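Cellulosomal scaffoldin (Bacteroides cellulosolvens, PDB 2XBT) probably binds cellulose through this family 3b carbohydrate-binding module, one domain of a large secreted scaffoldin of the cellulosome. Local coordinates at residues D9-L13 with L154-T158; K44-F50 with L145-N151; D54-T60 with V117-T123. All coordinates share one frame; numbering follows the deposited sequence.

Contact 1. Residues D9-L13 with L154-T158; sequences DLKLL and LVYGT
Leu12 lays its CB over one face of the Tyr156 ring. This is a CH-pi contact, with Leu12 CB 3.8 Å from the centroid of the Tyr156 ring and 18° off the ring normal. It is the tight part of the contact. The methylene sits off-centre, toward the CD2–CE2 rim, and Leu12 CB comes nearest to Tyr156 CE2, at 3.6 Å. Tyr156 has CG anti to its own N (chi1 177°), which sends the ring across to the backbone of Leu12. A second apolar touch lies two residues earlier in the strand. There Leu10 CD1 meets Val155 CG2 at 3.9 Å, and the two side chains slant across one another.

The polar side is looser. Two waters bridge the segments. One water donates to both Leu10 O and Val155 O, and it also lies at the edge of the Tyr156 ring, in its plane. The other donates to Leu12 O at 2.7 Å and is hydrogen-bonded to Tyr156 OH at 3.0 Å. Lys11 starts away from the contact, and its side chain is exposed.

The axes of strands 10-13 and 154-156 approach to 6.7 Å, at 56° to each other. Val155 and Tyr156 both face Val148 as a classic beta bulge. Strands 10-15 and 153-156 belong to different sheets, which pack together as expected in the beta-sandwich of a family 3 carbohydrate-binding module.

Contact 2. Residues K44-F50 with L145-N151; sequences KITIRYF and LVAVYYN. With NO3 (nitrate ion), chain B.
Arg48 and Tyr149 cross at about a right angle on the sheet face that also carries Thr46 and Ala147. The extended arginine chain passes the ring with Arg48 CD 3.6 Å from Tyr149 CE2. Its guanidinium plane is turned 50° from the ring plane. The cation-pi distance is long, so any attraction is weak. Thr46 OG1 comes up against Tyr149 CB at 3.4 Å. Phe50 approaches Tyr149 from the opposite direction and receives Ala147 CB at its ring edge.

Ile45, Ile47, Val148 and Tyr150 occupy the other face. Tyr150 has CG anti to its N (chi1 -168°), which swings its ring alongside Lys44 and Ile45. Lys44 CB sits over a face of this ring, 4.1 Å from the centroid of the Tyr150 ring, in a CH-pi contact. Ile45 CD1 meets Tyr150 CD1 at the ring edge, at 3.5 Å. Tyr150 OH accepts a hydrogen bond from Asp41 N. Lys44 and Asn151 run side by side, and the lysine CD is close to Asn151 OD1. Val146 CG1 packs on Ile47 CG2 at 3.5 Å.

Backbone hydrogen bonds join the antiparallel strands at Thr46–Tyr149 and Arg48–Ala147. Asn151 N continues the pairing by donating to Lys44 O at 2.9 Å.

Arg48 NE forms a salt bridge with Glu90, its main polar tie. Its NH1 and NH2 make weak hydrogen bonds to O3 and O2 of a nitrate, probably from the crystallisation liquor. The nitrate pair probably adds only a little to holding the guanidinium's orientation.

Contact 3. Residues D54-T60 with V117-T123; sequences DDDKALT and VAKADWT
Lys57 reaches across to Asp121 and Thr123 from the loop before strand 59-66. Its CB starts toward the other segment, and CG lies roughly anti to the carbonyl carbon. From CG the chain is fully extended, and the first touches across the contact come at CD, then CE, then NZ. Lys57 CD passes 3.9 Å from Lys119 CD and 3.4 Å from Asp121 OD2. Lys57 CE is close to the same oxygen. At the tip, Lys57 NZ forms a salt bridge with Asp121 OD2 at 3.0 Å, although its hydrogen-bond geometry is weak. Thr123 OG1 meets Lys57 NZ tip to tip in a second weak bond.

Asp121 closes an Asx turn, in which its OD1 accepts from Thr123 N. That N-H comes from above the carboxylate plane, 49° out of it. The turn lies just past Lys119 in the chain. Strand 110-119 pairs antiparallel with strand 59-66 in one sheet of the beta-sandwich. Here Thr60 and Ala118 form a hydrogen-bonded pair, and Thr60 N donates a hydrogen bond to Ala118 O at 2.8 Å, nearly along the C=O axis.

Lys119 runs beside Leu59, with Lys119 CG 3.5 Å from Leu59 CD2. Lys119 NZ donates to Asn124 O and makes a weak salt bridge with Asp54 OD2 at 3.4 Å. Lys57 NZ and Lys119 NZ are 4.6 Å apart, a repulsion probably eased by the two aspartates. A water receives a weak hydrogen bond from Ala120 N and donates to Ala58 O.

Contacts 1 and 2 adjoin, with centres 8 Å apart. Strands 147-150 and 153-156 follow each other in the chain and are neighbours in one sheet. Val155 N and Val148 O, 2.8 Å apart, probably form a hydrogen bond between them. So do Tyr156 O and Val148 N, 2.9 Å apart. Leu12 of contact 1 also packs on Val146 and Val148 of contact 2, which ties the opposing sheet to these strands. Contact 3 is remote at the surface, about 22 Å from contact 2 and 28 Å from contact 1, centre to centre. Its strands share a sheet with strand 10-15 of contact 1. The nitrate, bound at Arg48 of contact 2, probably comes from the crystallisation liquor.

Contact 1. Residues D9-L13 with L154-T158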
loop_
_atom_site.group_PDB
_atom_site.type_symbol
_atom_site.label_atom_id
_atom_site.label_comp_id
_atom_site.label_asym_id
_atom_site.label_seq_id
_atom_site.Cartn_x
_atom_site.Cartn_y
_atom_site.Cartn_z
ATOM N N ASP A 9 -12.186 10.992 -4.677
ATOM C CA ASP A 9 -13.000 9.862 -5.087
ATOM C C ASP A 9 -12.122 8.600 -5.128
ATOM O O ASP A 9 -12.400 7.653 -5.868
ATOM C CB ASP A 9 -13.633 10.139 -6.458
ATOM C CG ASP A 9 -14.610 11.323 -6.435
ATOM O OD1 ASP A 9 -15.265 11.539 -5.391
ATOM O OD2 ASP A 9 -14.727 12.029 -7.467
ATOM N N LEU A 10 -11.057 8.605 -4.338
ATOM C CA LEU A 10 -10.090 7.495 -4.335
ATOM C C LEU A 10 -10.439 6.433 -3.298
ATOM O O LEU A 10 -10.818 6.752 -2.166
ATOM C CB LEU A 10 -8.684 8.024 -4.088
ATOM C CG LEU A 10 -8.075 8.928 -5.154
ATOM C CD1 LEU A 10 -6.791 9.566 -4.670
ATOM C CD2 LEU A 10 -7.839 8.147 -6.435
ATOM N N LYS A 11 -10.315 5.171 -3.686
ATOM C CA LYS A 11 -10.618 4.059 -2.792
ATOM C C LYS A 11 -9.587 2.952 -2.958
ATOM O O LYS A 11 -9.174 2.656 -4.076
ATOM C CB LYS A 11 -12.020 3.546 -3.103
ATOM C CG LYS A 11 -12.398 2.235 -2.481
ATOM C CD LYS A 11 -13.866 1.931 -2.787
ATOM C CE LYS A 11 -14.225 0.488 -2.484
ATOM N NZ LYS A 11 -15.656 0.177 -2.791
ATOM N N LEU A 12 -9.161 2.346 -1.847
ATOM C CA LEU A 12 -8.163 1.288 -1.907
ATOM C C LEU A 12 -8.782 -0.053 -1.576
ATOM O O LEU A 12 -9.461 -0.188 -0.561
ATOM C CB LEU A 12 -7.022 1.566 -0.925
ATOM C CG LEU A 12 -5.808 0.638 -0.976
ATOM C CD1 LEU A 12 -5.108 0.780 -2.310
ATOM C CD2 LEU A 12 -4.834 0.931 0.163
ATOM N N LEU A 13 -8.545 -1.032 -2.442
ATOM C CA LEU A 13 -8.864 -2.420 -2.157
ATOM C C LEU A 13 -7.550 -3.129 -1.856
ATOM O O LEU A 13 -6.508 -2.779 -2.407
ATOM C CB LEU A 13 -9.583 -3.076 -3.340
ATOM C CG LEU A 13 -10.930 -2.452 -3.741
ATOM C CD1 LEU A 13 -11.451 -3.065 -5.036
ATOM C CD2 LEU A 13 -11.956 -2.618 -2.627
ATOM N N LEU A 154 -3.718 12.947 3.277
ATOM C CA LEU A 154 -4.442 11.690 3.480
ATOM C C LEU A 154 -5.768 11.619 2.739
ATOM O O LEU A 154 -6.668 12.428 2.965
ATOM C CB LEU A 154 -4.683 11.475 4.975
ATOM C CG LEU A 154 -5.352 10.169 5.394
ATOM C CD1 LEU A 154 -4.510 8.971 4.956
ATOM C CD2 LEU A 154 -5.567 10.156 6.905
ATOM N N VAL A 155 -5.911 10.625 1.871
ATOM C CA VAL A 155 -7.155 10.429 1.135
ATOM C C VAL A 155 -7.856 9.116 1.480
ATOM O O VAL A 155 -9.040 8.941 1.175
ATOM C CB VAL A 155 -6.943 10.503 -0.412
ATOM C CG1 VAL A 155 -6.542 11.915 -0.851
ATOM C CG2 VAL A 155 -5.895 9.483 -0.852
ATOM N N TYR A 156 -7.143 8.183 2.113
ATOM C CA TYR A 156 -7.758 6.892 2.443
ATOM C C TYR A 156 -7.005 6.221 3.581
ATOM O O TYR A 156 -5.777 6.296 3.647
ATOM C CB TYR A 156 -7.795 5.945 1.238
ATOM C CG TYR A 156 -8.360 4.569 1.577
ATOM C CD1 TYR A 156 -9.684 4.270 1.321
ATOM C CD2 TYR A 156 -7.563 3.578 2.147
ATOM C CE1 TYR A 156 -10.220 3.032 1.626
ATOM C CE2 TYR A 156 -8.091 2.331 2.472
ATOM C CZ TYR A 156 -9.427 2.067 2.210
ATOM O OH TYR A 156 -9.984 0.837 2.502
ATOM N N GLY A 157 -7.749 5.578 4.470
ATOM C CA GLY A 157 -7.141 4.736 5.484
ATOM C C GLY A 157 -6.851 5.482 6.764
ATOM O O GLY A 157 -7.045 6.693 6.848
ATOM N N THR A 158 -6.357 4.741 7.754
ATOM C CA THR A 158 -6.114 5.245 9.098
ATOM C C THR A 158 -4.689 4.964 9.536
ATOM O O THR A 158 -4.381 3.848 9.948
ATOM C CB THR A 158 -7.038 4.524 10.104
ATOM O OG1 THR A 158 -8.391 4.596 9.645
ATOM C CG2 THR A 158 -6.915 5.134 11.508
HETATM O O HOH W 1 -11.189 7.099 0.486
HETATM O O HOH W 2 -7.885 -1.027 1.512
#

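Contact 2. Residues K44-F50 with L145-N151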
loop_
_atom_site.group_PDB
_atom_site.type_symbol
_atom_site.label_atom_id
_atom_site.label_comp_id
_atom_site.label_asym_id
_atom_site.label_seq_id
_atom_site.Cartn_x
_atom_site.Cartn_y
_atom_site.Cartn_z
ATOM N N LYS A 44 1.727 11.539 -7.928
ATOM C CA LYS A 44 1.445 12.237 -6.681
ATOM C C LYS A 44 0.869 11.335 -5.605
ATOM O O LYS A 44 0.540 11.797 -4.527
ATOM C CB LYS A 44 0.505 13.414 -6.916
ATOM C CG LYS A 44 1.100 14.483 -7.801
ATOM C CD LYS A 44 0.120 15.626 -7.976
ATOM C CE LYS A 44 0.793 16.799 -8.661
ATOM N NZ LYS A 44 1.392 16.353 -9.938
ATOM N N ILE A 45 0.754 10.048 -5.901
ATOM C CA ILE A 45 0.215 9.095 -4.939
ATOM C C ILE A 45 1.343 8.430 -4.146
ATOM O O ILE A 45 2.346 8.004 -4.713
ATOM C CB ILE A 45 -0.569 7.984 -5.655
ATOM C CG1 ILE A 45 -1.891 8.514 -6.243
ATOM C CG2 ILE A 45 -0.810 6.802 -4.716
ATOM C CD1 ILE A 45 -2.997 8.705 -5.224
ATOM N N THR A 46 1.173 8.344 -2.831
ATOM C CA THR A 46 2.018 7.485 -2.009
ATOM C C THR A 46 1.139 6.580 -1.173
ATOM O O THR A 46 -0.008 6.931 -0.830
ATOM C CB THR A 46 2.961 8.297 -1.091
ATOM O OG1 THR A 46 2.204 9.270 -0.367
ATOM C CG2 THR A 46 3.977 9.016 -1.926
ATOM N N ILE A 47 1.659 5.393 -0.867
ATOM C CA ILE A 47 0.934 4.441 -0.046
ATOM C C ILE A 47 1.837 4.035 1.094
ATOM O O ILE A 47 3.027 3.816 0.882
ATOM C CB ILE A 47 0.555 3.221 -0.868
ATOM C CG1 ILE A 47 -0.380 3.653 -1.994
ATOM C CG2 ILE A 47 -0.143 2.165 0.017
ATOM C CD1 ILE A 47 -0.626 2.567 -3.033
ATOM N N ARG A 48 1.295 3.958 2.308
ATOM C CA ARG A 48 2.122 3.529 3.435
ATOM C C ARG A 48 1.537 2.303 4.089
ATOM O O ARG A 48 0.343 2.250 4.391
ATOM C CB ARG A 48 2.272 4.639 4.478
ATOM C CG ARG A 48 2.969 5.878 3.937
ATOM C CD ARG A 48 3.065 6.971 4.998
ATOM N NE ARG A 48 3.927 8.043 4.525
ATOM C CZ ARG A 48 4.409 9.032 5.268
ATOM N NH1 ARG A 48 4.132 9.107 6.562
ATOM N NH2 ARG A 48 5.189 9.946 4.710
ATOM N N TYR A 49 2.404 1.321 4.304
ATOM C CA TYR A 49 2.068 0.086 4.982
ATOM C C TYR A 49 2.926 0.106 6.228
ATOM O O TYR A 49 4.147 0.150 6.137
ATOM C CB TYR A 49 2.473 -1.104 4.116
ATOM C CG TYR A 49 2.060 -2.456 4.659
ATOM C CD1 TYR A 49 0.910 -3.092 4.196
ATOM C CD2 TYR A 49 2.834 -3.112 5.615
ATOM C CE1 TYR A 49 0.534 -4.343 4.678
ATOM C CE2 TYR A 49 2.466 -4.363 6.107
ATOM C CZ TYR A 49 1.316 -4.971 5.636
ATOM O OH TYR A 49 0.928 -6.219 6.094
ATOM N N PHE A 50 2.270 0.091 7.383
ATOM C CA PHE A 50 2.945 0.307 8.661
ATOM C C PHE A 50 3.241 -1.021 9.325
ATOM O O PHE A 50 2.407 -1.930 9.303
ATOM C CB PHE A 50 2.073 1.141 9.575
ATOM C CG PHE A 50 1.683 2.470 8.972
ATOM C CD1 PHE A 50 2.520 3.564 9.104
ATOM C CD2 PHE A 50 0.488 2.607 8.292
ATOM C CE1 PHE A 50 2.176 4.798 8.555
ATOM C CE2 PHE A 50 0.127 3.844 7.720
ATOM C CZ PHE A 50 0.982 4.933 7.869
ATOM N N LEU A 145 -6.224 -0.078 7.331
ATOM C CA LEU A 145 -4.992 0.140 8.088
ATOM C C LEU A 145 -3.809 0.470 7.170
ATOM O O LEU A 145 -2.675 0.635 7.635
ATOM C CB LEU A 145 -4.675 -1.089 8.960
ATOM C CG LEU A 145 -5.796 -1.553 9.905
ATOM C CD1 LEU A 145 -5.453 -2.918 10.491
ATOM C CD2 LEU A 145 -6.010 -0.538 11.010
ATOM N N VAL A 146 -4.083 0.586 5.874
ATOM C CA VAL A 146 -3.071 1.042 4.914
ATOM C C VAL A 146 -3.489 2.435 4.493
ATOM O O VAL A 146 -4.672 2.663 4.212
ATOM C CB VAL A 146 -3.030 0.154 3.657
ATOM C CG1 VAL A 146 -2.125 0.770 2.591
ATOM C CG2 VAL A 146 -2.547 -1.260 4.023
ATOM N N ALA A 147 -2.550 3.368 4.461
ATOM C CA ALA A 147 -2.907 4.763 4.161
ATOM C C ALA A 147 -2.484 5.162 2.755
ATOM O O ALA A 147 -1.409 4.776 2.289
ATOM C CB ALA A 147 -2.280 5.711 5.164
ATOM N N VAL A 148 -3.322 5.974 2.110
ATOM C CA VAL A 148 -3.011 6.515 0.793
ATOM C C VAL A 148 -3.023 8.045 0.853
ATOM O O VAL A 148 -3.917 8.638 1.459
ATOM C CB VAL A 148 -4.056 6.094 -0.216
ATOM C CG1 VAL A 148 -3.644 6.574 -1.625
ATOM C CG2 VAL A 148 -4.258 4.575 -0.184
ATOM N N TYR A 149 -2.025 8.665 0.236
ATOM C CA TYR A 149 -1.903 10.119 0.234
ATOM C C TYR A 149 -1.869 10.642 -1.193
ATOM O O TYR A 149 -1.343 9.986 -2.086
ATOM C CB TYR A 149 -0.632 10.541 0.944
ATOM C CG TYR A 149 -0.550 10.008 2.357
ATOM C CD1 TYR A 149 -0.824 10.825 3.442
ATOM C CD2 TYR A 149 -0.223 8.680 2.596
ATOM C CE1 TYR A 149 -0.746 10.340 4.736
ATOM C CE2 TYR A 149 -0.153 8.185 3.877
ATOM C CZ TYR A 149 -0.413 9.016 4.938
ATOM O OH TYR A 149 -0.335 8.507 6.205
ATOM N N TYR A 150 -2.413 11.837 -1.394
ATOM C CA TYR A 150 -2.309 12.491 -2.683
ATOM C C TYR A 150 -1.654 13.842 -2.457
ATOM O O TYR A 150 -2.184 14.681 -1.733
ATOM C CB TYR A 150 -3.678 12.636 -3.326
ATOM C CG TYR A 150 -3.591 13.042 -4.774
ATOM C CD1 TYR A 150 -3.253 12.116 -5.749
ATOM C CD2 TYR A 150 -3.825 14.354 -5.159
ATOM C CE1 TYR A 150 -3.165 12.478 -7.073
ATOM C CE2 TYR A 150 -3.737 14.728 -6.487
ATOM C CZ TYR A 150 -3.415 13.790 -7.434
ATOM O OH TYR A 150 -3.321 14.163 -8.762
ATOM N N ASN A 151 -0.474 14.030 -3.039
ATOM C CA ASN A 151 0.341 15.186 -2.718
ATOM C C ASN A 151 0.590 15.354 -1.226
ATOM O O ASN A 151 0.667 16.479 -0.723
ATOM C CB ASN A 151 -0.311 16.452 -3.262
ATOM C CG ASN A 151 0.406 16.988 -4.458
ATOM O OD1 ASN A 151 1.343 16.366 -4.958
ATOM N ND2 ASN A 151 -0.023 18.147 -4.935
HETATM N N NO3 B . 5.497 12.493 6.922
HETATM O O1 NO3 B . 5.015 13.520 6.103
HETATM O O2 NO3 B . 6.767 11.947 6.681
HETATM O O3 NO3 B . 4.705 12.020 7.976
#

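Contact 3. Residues D54-T60 with V117-T123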
loop_
_atom_site.group_PDB
_atom_site.type_symbol
_atom_site.label_atom_id
_atom_site.label_comp_id
_atom_site.label_asym_id
_atom_site.label_seq_id
_atom_site.Cartn_x
_atom_site.Cartn_y
_atom_site.Cartn_z
ATOM N N ASP A 54 11.297 -6.128 13.833
ATOM C CA ASP A 54 12.027 -7.065 14.656
ATOM C C ASP A 54 13.235 -6.414 15.333
ATOM O O ASP A 54 13.320 -6.344 16.564
ATOM C CB ASP A 54 12.500 -8.204 13.746
ATOM C CG ASP A 54 12.876 -7.717 12.344
ATOM O OD1 ASP A 54 13.951 -7.091 12.182
ATOM O OD2 ASP A 54 12.099 -7.955 11.400
ATOM N N ASP A 55 14.155 -5.915 14.512
ATOM C CA ASP A 55 15.485 -5.570 14.981
ATOM C C ASP A 55 16.313 -4.929 13.871
ATOM O O ASP A 55 17.524 -5.146 13.788
ATOM C CB ASP A 55 16.178 -6.849 15.425
ATOM C CG ASP A 55 15.999 -7.971 14.418
ATOM O OD1 ASP A 55 16.648 -7.915 13.349
ATOM O OD2 ASP A 55 15.197 -8.894 14.686
ATOM N N ASP A 56 15.658 -4.160 13.008
ATOM C CA ASP A 56 16.350 -3.455 11.935
ATOM C C ASP A 56 17.099 -4.369 10.951
ATOM O O ASP A 56 18.165 -4.007 10.454
ATOM C CB ASP A 56 17.305 -2.402 12.510
ATOM C CG ASP A 56 16.624 -1.060 12.751
ATOM O OD1 ASP A 56 15.420 -1.044 13.096
ATOM O OD2 ASP A 56 17.297 -0.016 12.593
ATOM N N LYS A 57 16.546 -5.547 10.671
ATOM C CA LYS A 57 17.087 -6.387 9.610
ATOM C C LYS A 57 16.767 -5.743 8.269
ATOM O O LYS A 57 15.730 -5.102 8.127
ATOM C CB LYS A 57 16.484 -7.787 9.664
ATOM C CG LYS A 57 17.260 -8.755 10.527
ATOM C CD LYS A 57 16.555 -10.091 10.607
ATOM C CE LYS A 57 17.351 -11.074 11.450
ATOM N NZ LYS A 57 16.713 -12.419 11.497
ATOM N N ALA A 58 17.649 -5.919 7.290
ATOM C CA ALA A 58 17.457 -5.315 5.973
ATOM C C ALA A 58 16.286 -5.930 5.200
ATOM O O ALA A 58 16.198 -7.151 5.036
ATOM C CB ALA A 58 18.742 -5.401 5.147
ATOM N N LEU A 59 15.399 -5.068 4.713
ATOM C CA LEU A 59 14.260 -5.516 3.932
ATOM C C LEU A 59 14.391 -5.114 2.468
ATOM O O LEU A 59 15.050 -4.128 2.141
ATOM C CB LEU A 59 12.968 -4.952 4.508
ATOM C CG LEU A 59 12.684 -5.270 5.975
ATOM C CD1 LEU A 59 11.441 -4.521 6.444
ATOM C CD2 LEU A 59 12.523 -6.776 6.166
ATOM N N THR A 60 13.756 -5.890 1.596
ATOM C CA THR A 60 13.742 -5.586 0.177
ATOM C C THR A 60 12.313 -5.578 -0.327
ATOM O O THR A 60 11.525 -6.464 0.003
ATOM C CB THR A 60 14.532 -6.623 -0.625
ATOM O OG1 THR A 60 15.900 -6.599 -0.204
ATOM C CG2 THR A 60 14.452 -6.319 -2.120
ATOM N N VAL A 117 7.385 -7.771 0.444
ATOM C CA VAL A 117 8.528 -7.366 1.244
ATOM C C VAL A 117 9.113 -8.582 1.975
ATOM O O VAL A 117 8.389 -9.351 2.622
ATOM C CB VAL A 117 8.174 -6.257 2.225
ATOM C CG1 VAL A 117 9.349 -5.967 3.145
ATOM C CG2 VAL A 117 7.782 -5.000 1.449
ATOM N N ALA A 118 10.421 -8.757 1.836
ATOM C CA ALA A 118 11.122 -9.891 2.434
ATOM C C ALA A 118 12.478 -9.470 3.004
ATOM O O ALA A 118 13.020 -8.431 2.637
ATOM C CB ALA A 118 11.302 -10.998 1.412
ATOM N N LYS A 119 13.014 -10.277 3.913
ATOM C CA LYS A 119 14.363 -10.054 4.418
ATOM C C LYS A 119 15.316 -10.786 3.494
ATOM O O LYS A 119 14.877 -11.543 2.634
ATOM C CB LYS A 119 14.491 -10.596 5.837
ATOM C CG LYS A 119 13.365 -10.171 6.744
ATOM C CD LYS A 119 13.605 -10.617 8.167
ATOM C CE LYS A 119 12.336 -10.492 8.986
ATOM N NZ LYS A 119 12.479 -11.143 10.313
ATOM N N ALA A 120 16.616 -10.579 3.649
ATOM C CA ALA A 120 17.563 -11.301 2.797
ATOM C C ALA A 120 18.013 -12.628 3.417
ATOM O O ALA A 120 18.409 -13.553 2.706
ATOM C CB ALA A 120 18.764 -10.432 2.467
ATOM N N ASP A 121 17.923 -12.726 4.736
ATOM C CA ASP A 121 18.548 -13.825 5.460
ATOM C C ASP A 121 17.710 -15.100 5.610
ATOM O O ASP A 121 17.983 -15.913 6.502
ATOM C CB ASP A 121 19.015 -13.336 6.836
ATOM C CG ASP A 121 17.868 -12.907 7.726
ATOM O OD1 ASP A 121 16.709 -12.940 7.261
ATOM O OD2 ASP A 121 18.128 -12.528 8.893
ATOM N N TRP A 122 16.709 -15.281 4.747
ATOM C CA TRP A 122 15.865 -16.481 4.781
ATOM C C TRP A 122 14.823 -16.444 5.893
ATOM O O TRP A 122 14.003 -17.370 6.007
ATOM C CB TRP A 122 16.697 -17.754 5.012
ATOM C CG TRP A 122 17.543 -18.216 3.874
ATOM C CD1 TRP A 122 18.902 -18.376 3.876
ATOM C CD2 TRP A 122 17.094 -18.608 2.572
ATOM N NE1 TRP A 122 19.325 -18.835 2.651
ATOM C CE2 TRP A 122 18.233 -18.982 1.831
ATOM C CE3 TRP A 122 15.839 -18.672 1.956
ATOM C CZ2 TRP A 122 18.157 -19.412 0.506
ATOM C CZ3 TRP A 122 15.763 -19.098 0.644
ATOM C CH2 TRP A 122 16.915 -19.463 -0.067
ATOM N N THR A 123 14.871 -15.421 6.743
ATOM C CA THR A 123 14.017 -15.435 7.925
ATOM C C THR A 123 12.608 -14.960 7.619
ATOM O O THR A 123 12.370 -14.246 6.646
ATOM C CB THR A 123 14.626 -14.682 9.128
ATOM O OG1 THR A 123 14.876 -13.318 8.775
ATOM C CG2 THR A 123 15.934 -15.342 9.558
HETATM O O HOH W 3 17.620 -8.913 6.355
HETATM O O HOH W 4 15.376 -10.012 -0.091
#